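Local coordinates for uncharacterized egV family protein COG1307 (Ruminococcus gnavus, PDB 3JR7) that is of unknown function but, as a DegV-family protein, probably binds a lipid such as a fatty acid, at residues V241-C254 / L267-T281. Sequence-based numbering, arbitrary orientation.
Sequences VVNAGDKILAIAHC and LKERFAVKSSFIVDT
Lys247 O takes the backbone N-H of Lys274 at 2.8 Å, and from this bond strands 248-253 and 275-280 run on side by side, 14° from parallel, as the two strands of a beta-alpha-beta crossover whose connection is helix 257-270. Further backbone bonds continue the ladder: Leu249 and Ile251 each donate to one residue of 275-280 and accept from another, and Val279 N reaches Ile251 O at 2.8 Å. Strand 275-280 is the outermost of its sheet within the chain; the other edge of 248-253 pairs with 294-297.

On one face of the pair, Phe277 lays its ring over Ala250, whose CB stands 4.0 Å from the ring centroid in a CH-pi contact, while Ile248 CG2 meets the ring edge at CE2. With CG between the backbone N and the carbonyl carbon (chi1 65°), Phe277 swings toward the neighbouring strand. Helix 141-155 packs on Ile248 and Ala250 here.

The other face turns to the crossover helix. Leu249 CD1 presses against the edge of the Phe271 ring, 3.7 Å from CZ, and both its methyls touch Leu267 CD1; Val241 CG1 sits over a face of the same ring, nearly on its normal. Farther along, the His253 ring lies beside the Asp280 carboxylate, their planes 60° apart, with Ile278 CG2 at its edge 3.6 Å from ND1. An alanine in place of His253 would probably open a gap beside Ile278 and Ala260 and leave the Asp280 carboxylate without its flat neighbour.

At the strand ends His253 O accepts from Thr281 N at 3.0 Å, the donor tilted out of the carbonyl plane, while the Thr281 hydroxyl finds its stronger partner in Thr286 OG1 and rests OG1 3.5 Å from Cys254 CB.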
ATOM      1  N   VAL A 241     -18.261  -2.859  -2.752  1.00 29.11           N
ATOM      2  CA  VAL A 241     -17.809  -2.028  -3.875  1.00 28.88           C
ATOM      3  C   VAL A 241     -19.016  -1.278  -4.452  1.00 29.29           C
ATOM      4  O   VAL A 241     -20.117  -1.821  -4.467  1.00 27.75           O
ATOM      5  CB  VAL A 241     -16.996  -2.803  -4.946  1.00 28.65           C
ATOM      6  CG1 VAL A 241     -17.894  -3.747  -5.806  1.00 28.77           C
ATOM      7  CG2 VAL A 241     -16.225  -1.808  -5.874  1.00 27.29           C
ATOM      8  N   VAL A 242     -18.819  -0.003  -4.813  1.00 29.25           N
ATOM      9  CA  VAL A 242     -19.851   0.721  -5.554  1.00 29.38           C
ATOM     10  C   VAL A 242     -19.228   1.385  -6.743  1.00 29.02           C
ATOM     11  O   VAL A 242     -18.023   1.740  -6.726  1.00 28.28           O
ATOM     12  CB  VAL A 242     -20.579   1.778  -4.673  1.00 30.17           C
ATOM     13  CG1 VAL A 242     -21.404   1.102  -3.543  1.00 30.02           C
ATOM     14  CG2 VAL A 242     -19.605   2.760  -4.101  1.00 29.66           C
ATOM     15  N   ASN A 243     -20.019   1.535  -7.792  1.00 28.96           N
ATOM     16  CA  ASN A 243     -19.539   2.150  -9.016  1.00 30.12           C
ATOM     17  C   ASN A 243     -18.219   1.513  -9.521  1.00 30.05           C
ATOM     18  O   ASN A 243     -17.301   2.218  -9.930  1.00 29.73           O
ATOM     19  CB  ASN A 243     -19.349   3.672  -8.811  1.00 29.62           C
ATOM     20  CG  ASN A 243     -20.641   4.388  -8.295  1.00 33.00           C
ATOM     21  OD1 ASN A 243     -20.606   5.142  -7.299  1.00 34.46           O
ATOM     22  ND2 ASN A 243     -21.761   4.152  -8.973  1.00 32.30           N
ATOM     23  N   ALA A 244     -18.161   0.179  -9.528  1.00 30.82           N
ATOM     24  CA  ALA A 244     -16.927  -0.579  -9.839  1.00 30.60           C
ATOM     25  C   ALA A 244     -16.438  -0.321 -11.258  1.00 30.85           C
ATOM     26  O   ALA A 244     -15.243  -0.428 -11.537  1.00 30.51           O
ATOM     27  CB  ALA A 244     -17.138  -2.078  -9.611  1.00 30.64           C
ATOM     28  N   GLY A 245     -17.352   0.016 -12.152  1.00 31.22           N
ATOM     29  CA  GLY A 245     -17.009   0.346 -13.515  1.00 32.85           C
ATOM     30  C   GLY A 245     -16.116   1.575 -13.613  1.00 34.50           C
ATOM     31  O   GLY A 245     -15.405   1.742 -14.587  1.00 35.70           O
ATOM     32  N   ASP A 246     -16.133   2.430 -12.600  1.00 35.86           N
ATOM     33  CA  ASP A 246     -15.266   3.607 -12.578  1.00 37.02           C
ATOM     34  C   ASP A 246     -13.891   3.297 -11.978  1.00 36.50           C
ATOM     35  O   ASP A 246     -13.042   4.210 -11.882  1.00 37.15           O
ATOM     36  CB  ASP A 246     -15.899   4.732 -11.738  1.00 37.72           C
ATOM     37  CG  ASP A 246     -17.254   5.189 -12.266  1.00 41.97           C
ATOM     38  OD1 ASP A 246     -17.463   5.107 -13.507  1.00 44.20           O
ATOM     39  OD2 ASP A 246     -18.111   5.621 -11.431  1.00 47.19           O
ATOM     40  N   LYS A 247     -13.649   2.050 -11.562  1.00 33.47           N
ATOM     41  CA  LYS A 247     -12.521   1.806 -10.694  1.00 32.46           C
ATOM     42  C   LYS A 247     -11.542   0.781 -11.241  1.00 30.15           C
ATOM     43  O   LYS A 247     -11.906  -0.100 -12.015  1.00 28.82           O
ATOM     44  CB  LYS A 247     -13.019   1.399  -9.291  1.00 32.53           C
ATOM     45  CG  LYS A 247     -13.993   2.429  -8.782  1.00 34.32           C
ATOM     46  CD  LYS A 247     -14.457   2.214  -7.407  1.00 33.70           C
ATOM     47  CE  LYS A 247     -15.217   3.470  -6.932  1.00 32.78           C
ATOM     48  NZ  LYS A 247     -15.841   3.240  -5.600  1.00 32.26           N
ATOM     49  N   ILE A 248     -10.291   0.930 -10.822  1.00 27.53           N
ATOM     50  CA  ILE A 248      -9.250  -0.011 -11.139  1.00 26.21           C
ATOM     51  C   ILE A 248      -9.097  -0.897  -9.898  1.00 25.14           C
ATOM     52  O   ILE A 248      -9.092  -0.409  -8.758  1.00 24.49           O
ATOM     53  CB  ILE A 248      -7.937   0.718 -11.488  1.00 26.89           C
ATOM     54  CG1 ILE A 248      -8.158   1.650 -12.696  1.00 28.56           C
ATOM     55  CG2 ILE A 248      -6.819  -0.274 -11.723  1.00 26.06           C
ATOM     56  CD1 ILE A 248      -6.841   2.319 -13.253  1.00 33.16           C
ATOM     57  N   LEU A 249      -9.024  -2.209 -10.108  1.00 24.14           N
ATOM     58  CA  LEU A 249      -8.820  -3.122  -9.017  1.00 23.68           C
ATOM     59  C   LEU A 249      -7.363  -3.575  -9.019  1.00 22.80           C
ATOM     60  O   LEU A 249      -6.796  -3.878 -10.053  1.00 22.81           O
ATOM     61  CB  LEU A 249      -9.781  -4.312  -9.124  1.00 23.76           C
ATOM     62  CG  LEU A 249      -9.661  -5.272  -7.943  1.00 25.73           C
ATOM     63  CD1 LEU A 249     -11.066  -5.672  -7.396  1.00 28.57           C
ATOM     64  CD2 LEU A 249      -8.829  -6.453  -8.381  1.00 28.68           C
ATOM     65  N   ALA A 250      -6.758  -3.608  -7.850  1.00 21.58           N
ATOM     66  CA  ALA A 250      -5.371  -3.986  -7.719  1.00 21.33           C
ATOM     67  C   ALA A 250      -5.233  -5.148  -6.792  1.00 21.19           C
ATOM     68  O   ALA A 250      -5.919  -5.245  -5.757  1.00 21.12           O
ATOM     69  CB  ALA A 250      -4.490  -2.787  -7.237  1.00 20.30           C
ATOM     70  N   ILE A 251      -4.318  -6.039  -7.159  1.00 21.85           N
ATOM     71  CA  ILE A 251      -3.979  -7.204  -6.352  1.00 22.21           C
ATOM     72  C   ILE A 251      -2.462  -7.303  -6.164  1.00 21.87           C
ATOM     73  O   ILE A 251      -1.718  -7.311  -7.126  1.00 21.80           O
ATOM     74  CB  ILE A 251      -4.489  -8.508  -6.990  1.00 22.35           C
ATOM     75  CG1 ILE A 251      -6.000  -8.479  -7.155  1.00 23.32           C
ATOM     76  CG2 ILE A 251      -4.110  -9.726  -6.149  1.00 21.05           C
ATOM     77  CD1 ILE A 251      -6.500  -9.434  -8.207  1.00 22.96           C
ATOM     78  N   ALA A 252      -1.999  -7.362  -4.928  1.00 21.31           N
ATOM     79  CA  ALA A 252      -0.612  -7.644  -4.671  1.00 21.30           C
ATOM     80  C   ALA A 252      -0.521  -9.009  -4.034  1.00 21.63           C
ATOM     81  O   ALA A 252      -1.380  -9.388  -3.223  1.00 22.40           O
ATOM     82  CB  ALA A 252       0.007  -6.585  -3.757  1.00 21.93           C
ATOM     83  N   HIS A 253       0.520  -9.754  -4.401  1.00 21.79           N
ATOM     84  CA  HIS A 253       0.745 -11.094  -3.871  1.00 22.14           C
ATOM     85  C   HIS A 253       2.192 -11.234  -3.480  1.00 22.70           C
ATOM     86  O   HIS A 253       3.072 -10.579  -4.065  1.00 22.77           O
ATOM     87  CB  HIS A 253       0.364 -12.164  -4.904  1.00 22.80           C
ATOM     88  CG  HIS A 253       1.365 -12.303  -6.001  1.00 22.53           C
ATOM     89  ND1 HIS A 253       1.346 -11.526  -7.137  1.00 25.18           N
ATOM     90  CD2 HIS A 253       2.452 -13.097  -6.107  1.00 19.68           C
ATOM     91  CE1 HIS A 253       2.365 -11.864  -7.914  1.00 22.41           C
ATOM     92  NE2 HIS A 253       3.057 -12.802  -7.306  1.00 23.63           N
ATOM     93  N   CYS A 254       2.426 -12.027  -2.440  1.00 22.47           N
ATOM     94  CA  CYS A 254       3.776 -12.324  -2.003  1.00 23.78           C
ATOM     95  C   CYS A 254       4.121 -13.773  -2.369  1.00 23.99           C
ATOM     96  O   CYS A 254       3.774 -14.686  -1.629  1.00 23.73           O
ATOM     97  CB  CYS A 254       3.890 -12.153  -0.492  1.00 23.01           C
ATOM     98  SG  CYS A 254       5.588 -12.384   0.096  1.00 26.11           S
ATOM     99  N   LEU A 267     -13.165 -12.354  -8.418  1.00 22.88           N
ATOM    100  CA  LEU A 267     -13.692 -10.991  -8.347  1.00 23.59           C
ATOM    101  C   LEU A 267     -14.434 -10.644  -9.612  1.00 24.16           C
ATOM    102  O   LEU A 267     -15.473 -10.015  -9.567  1.00 23.07           O
ATOM    103  CB  LEU A 267     -12.562  -9.981  -8.088  1.00 21.91           C
ATOM    104  CG  LEU A 267     -11.986 -10.109  -6.688  1.00 21.20           C
ATOM    105  CD1 LEU A 267     -10.589  -9.470  -6.591  1.00 22.32           C
ATOM    106  CD2 LEU A 267     -12.934  -9.555  -5.573  1.00 18.92           C
ATOM    107  N   LYS A 268     -13.877 -11.056 -10.735  1.00 26.08           N
ATOM    108  CA  LYS A 268     -14.499 -10.808 -12.033  1.00 27.83           C
ATOM    109  C   LYS A 268     -15.854 -11.493 -12.207  1.00 27.60           C
ATOM    110  O   LYS A 268     -16.698 -11.016 -12.943  1.00 26.99           O
ATOM    111  CB  LYS A 268     -13.573 -11.278 -13.122  1.00 28.79           C
ATOM    112  CG  LYS A 268     -14.019 -10.919 -14.504  1.00 33.47           C
ATOM    113  CD  LYS A 268     -12.863 -11.106 -15.498  1.00 38.50           C
ATOM    114  CE  LYS A 268     -13.010 -10.204 -16.705  1.00 42.75           C
ATOM    115  NZ  LYS A 268     -14.001 -10.707 -17.653  1.00 43.74           N
ATOM    116  N   GLU A 269     -16.058 -12.604 -11.523  1.00 27.80           N
ATOM    117  CA  GLU A 269     -17.345 -13.240 -11.503  1.00 27.88           C
ATOM    118  C   GLU A 269     -18.401 -12.405 -10.750  1.00 28.12           C
ATOM    119  O   GLU A 269     -19.616 -12.592 -10.970  1.00 28.10           O
ATOM    120  CB  GLU A 269     -17.264 -14.615 -10.829  1.00 28.27           C
ATOM    121  CG  GLU A 269     -16.417 -15.667 -11.481  1.00 29.06           C
ATOM    122  CD  GLU A 269     -16.430 -16.983 -10.698  1.00 31.45           C
ATOM    123  OE1 GLU A 269     -16.191 -17.015  -9.446  1.00 29.02           O
ATOM    124  OE2 GLU A 269     -16.692 -18.002 -11.352  1.00 33.92           O
ATOM    125  N   ARG A 270     -17.951 -11.569  -9.823  1.00 27.77           N
ATOM    126  CA  ARG A 270     -18.812 -10.835  -8.924  1.00 28.11           C
ATOM    127  C   ARG A 270     -19.115  -9.385  -9.332  1.00 28.34           C
ATOM    128  O   ARG A 270     -20.131  -8.890  -8.973  1.00 27.61           O
ATOM    129  CB  ARG A 270     -18.282 -10.900  -7.490  1.00 27.68           C
ATOM    130  CG  ARG A 270     -18.192 -12.296  -6.953  1.00 29.69           C
ATOM    131  CD  ARG A 270     -17.289 -12.458  -5.804  1.00 34.77           C
ATOM    132  NE  ARG A 270     -17.627 -13.684  -5.135  1.00 27.75           N
ATOM    133  CZ  ARG A 270     -17.488 -14.877  -5.669  1.00 26.92           C
ATOM    134  NH1 ARG A 270     -17.865 -15.916  -5.002  1.00 29.56           N
ATOM    135  NH2 ARG A 270     -16.976 -15.017  -6.868  1.00 25.82           N
ATOM    136  N   PHE A 271     -18.226  -8.733 -10.063  1.00 28.25           N
ATOM    137  CA  PHE A 271     -18.457  -7.352 -10.534  1.00 28.19           C
ATOM    138  C   PHE A 271     -17.478  -6.971 -11.631  1.00 28.46           C
ATOM    139  O   PHE A 271     -16.384  -7.531 -11.748  1.00 28.34           O
ATOM    140  CB  PHE A 271     -18.373  -6.317  -9.395  1.00 27.66           C
ATOM    141  CG  PHE A 271     -17.080  -6.371  -8.588  1.00 26.57           C
ATOM    142  CD1 PHE A 271     -15.971  -5.601  -8.958  1.00 25.86           C
ATOM    143  CD2 PHE A 271     -16.995  -7.169  -7.471  1.00 25.32           C
ATOM    144  CE1 PHE A 271     -14.787  -5.617  -8.213  1.00 24.38           C
ATOM    145  CE2 PHE A 271     -15.829  -7.210  -6.702  1.00 25.91           C
ATOM    146  CZ  PHE A 271     -14.709  -6.457  -7.088  1.00 25.28           C
ATOM    147  N   ALA A 272     -17.861  -5.969 -12.411  1.00 29.09           N
ATOM    148  CA  ALA A 272     -17.053  -5.519 -13.539  1.00 29.61           C
ATOM    149  C   ALA A 272     -16.274  -4.268 -13.118  1.00 29.39           C
ATOM    150  O   ALA A 272     -16.843  -3.320 -12.599  1.00 30.88           O
ATOM    151  CB  ALA A 272     -17.996  -5.203 -14.768  1.00 30.24           C
ATOM    152  N   VAL A 273     -14.985  -4.234 -13.383  1.00 28.78           N
ATOM    153  CA  VAL A 273     -14.164  -3.064 -13.066  1.00 29.57           C
ATOM    154  C   VAL A 273     -13.656  -2.460 -14.334  1.00 30.16           C
ATOM    155  O   VAL A 273     -13.762  -3.076 -15.357  1.00 30.03           O
ATOM    156  CB  VAL A 273     -12.940  -3.449 -12.231  1.00 29.18           C
ATOM    157  CG1 VAL A 273     -13.358  -3.788 -10.829  1.00 30.86           C
ATOM    158  CG2 VAL A 273     -12.172  -4.571 -12.923  1.00 26.92           C
ATOM    159  N   LYS A 274     -13.063  -1.272 -14.261  1.00 31.61           N
ATOM    160  CA  LYS A 274     -12.555  -0.627 -15.443  1.00 32.86           C
ATOM    161  C   LYS A 274     -11.416  -1.449 -15.963  1.00 32.47           C
ATOM    162  O   LYS A 274     -11.307  -1.681 -17.164  1.00 33.00           O
ATOM    163  CB  LYS A 274     -12.072   0.777 -15.093  1.00 34.40           C
ATOM    164  CG  LYS A 274     -11.568   1.571 -16.327  1.00 39.32           C
ATOM    165  CD  LYS A 274     -10.625   2.727 -15.907  1.00 44.00           C
ATOM    166  CE  LYS A 274     -11.375   3.862 -15.259  1.00 46.89           C
ATOM    167  NZ  LYS A 274     -10.494   4.608 -14.274  1.00 50.35           N
ATOM    168  N   SER A 275     -10.554  -1.877 -15.040  1.00 31.03           N
ATOM    169  CA  SER A 275      -9.421  -2.714 -15.333  1.00 30.12           C
ATOM    170  C   SER A 275      -8.854  -3.209 -14.012  1.00 28.40           C
ATOM    171  O   SER A 275      -9.245  -2.741 -12.925  1.00 26.07           O
ATOM    172  CB  SER A 275      -8.328  -1.934 -16.102  1.00 30.68           C
ATOM    173  OG  SER A 275      -7.815  -0.855 -15.329  1.00 30.85           O
ATOM    174  N   SER A 276      -7.934  -4.159 -14.109  1.00 27.94           N
ATOM    175  CA  SER A 276      -7.231  -4.621 -12.925  1.00 27.88           C
ATOM    176  C   SER A 276      -5.787  -4.989 -13.234  1.00 27.02           C
ATOM    177  O   SER A 276      -5.410  -5.230 -14.389  1.00 26.44           O
ATOM    178  CB  SER A 276      -7.963  -5.813 -12.289  1.00 27.88           C
ATOM    179  OG  SER A 276      -7.864  -6.966 -13.127  1.00 30.47           O
ATOM    180  N   PHE A 277      -4.985  -5.052 -12.186  1.00 24.46           N
ATOM    181  CA  PHE A 277      -3.674  -5.514 -12.342  1.00 24.10           C
ATOM    182  C   PHE A 277      -3.184  -6.200 -11.105  1.00 24.21           C
ATOM    183  O   PHE A 277      -3.734  -6.007 -10.011  1.00 22.62           O
ATOM    184  CB  PHE A 277      -2.765  -4.344 -12.711  1.00 24.77           C
ATOM    185  CG  PHE A 277      -2.637  -3.310 -11.644  1.00 24.04           C
ATOM    186  CD1 PHE A 277      -1.682  -3.443 -10.641  1.00 24.87           C
ATOM    187  CD2 PHE A 277      -3.449  -2.189 -11.654  1.00 25.01           C
ATOM    188  CE1 PHE A 277      -1.553  -2.483  -9.649  1.00 24.61           C
ATOM    189  CE2 PHE A 277      -3.291  -1.179 -10.651  1.00 25.97           C
ATOM    190  CZ  PHE A 277      -2.361  -1.354  -9.662  1.00 24.04           C
ATOM    191  N   ILE A 278      -2.117  -6.991 -11.298  1.00 24.45           N
ATOM    192  CA  ILE A 278      -1.472  -7.770 -10.254  1.00 24.08           C
ATOM    193  C   ILE A 278      -0.015  -7.369 -10.142  1.00 24.28           C
ATOM    194  O   ILE A 278       0.659  -7.184 -11.175  1.00 26.36           O
ATOM    195  CB  ILE A 278      -1.547  -9.296 -10.592  1.00 24.54           C
ATOM    196  CG1 ILE A 278      -3.007  -9.792 -10.610  1.00 23.82           C
ATOM    197  CG2 ILE A 278      -0.748 -10.093  -9.624  1.00 24.07           C
ATOM    198  CD1 ILE A 278      -3.167 -11.264 -11.095  1.00 26.24           C
ATOM    199  N   VAL A 279       0.485  -7.234  -8.926  1.00 23.45           N
ATOM    200  CA  VAL A 279       1.899  -6.912  -8.674  1.00 23.50           C
ATOM    201  C   VAL A 279       2.476  -7.756  -7.577  1.00 23.63           C
ATOM    202  O   VAL A 279       1.745  -8.238  -6.695  1.00 22.77           O
ATOM    203  CB  VAL A 279       2.138  -5.452  -8.235  1.00 23.58           C
ATOM    204  CG1 VAL A 279       1.945  -4.581  -9.357  1.00 25.02           C
ATOM    205  CG2 VAL A 279       1.237  -5.065  -6.996  1.00 21.19           C
ATOM    206  N   ASP A 280       3.799  -7.896  -7.619  1.00 23.64           N
ATOM    207  CA  ASP A 280       4.561  -8.507  -6.553  1.00 24.71           C
ATOM    208  C   ASP A 280       4.666  -7.531  -5.424  1.00 24.41           C
ATOM    209  O   ASP A 280       4.843  -6.333  -5.649  1.00 25.51           O
ATOM    210  CB  ASP A 280       5.971  -8.889  -7.003  1.00 25.08           C
ATOM    211  CG  ASP A 280       5.952 -10.001  -8.045  1.00 26.56           C
ATOM    212  OD1 ASP A 280       5.703 -11.138  -7.659  1.00 25.15           O
ATOM    213  OD2 ASP A 280       6.091  -9.700  -9.236  1.00 29.92           O
ATOM    214  N   THR A 281       4.578  -8.043  -4.215  1.00 23.30           N
ATOM    215  CA  THR A 281       4.679  -7.186  -3.038  1.00 23.60           C
ATOM    216  C   THR A 281       6.065  -6.495  -2.906  1.00 23.48           C
ATOM    217  O   THR A 281       7.119  -7.083  -3.185  1.00 23.46           O
ATOM    218  CB  THR A 281       4.425  -7.956  -1.761  1.00 23.28           C
ATOM    219  OG1 THR A 281       5.145  -9.187  -1.792  1.00 23.43           O
ATOM    220  CG2 THR A 281       2.940  -8.240  -1.558  1.00 23.44           C
TER
HETATM  221  O   HOH W   1     -11.872   6.988 -12.654  1.00 45.04           O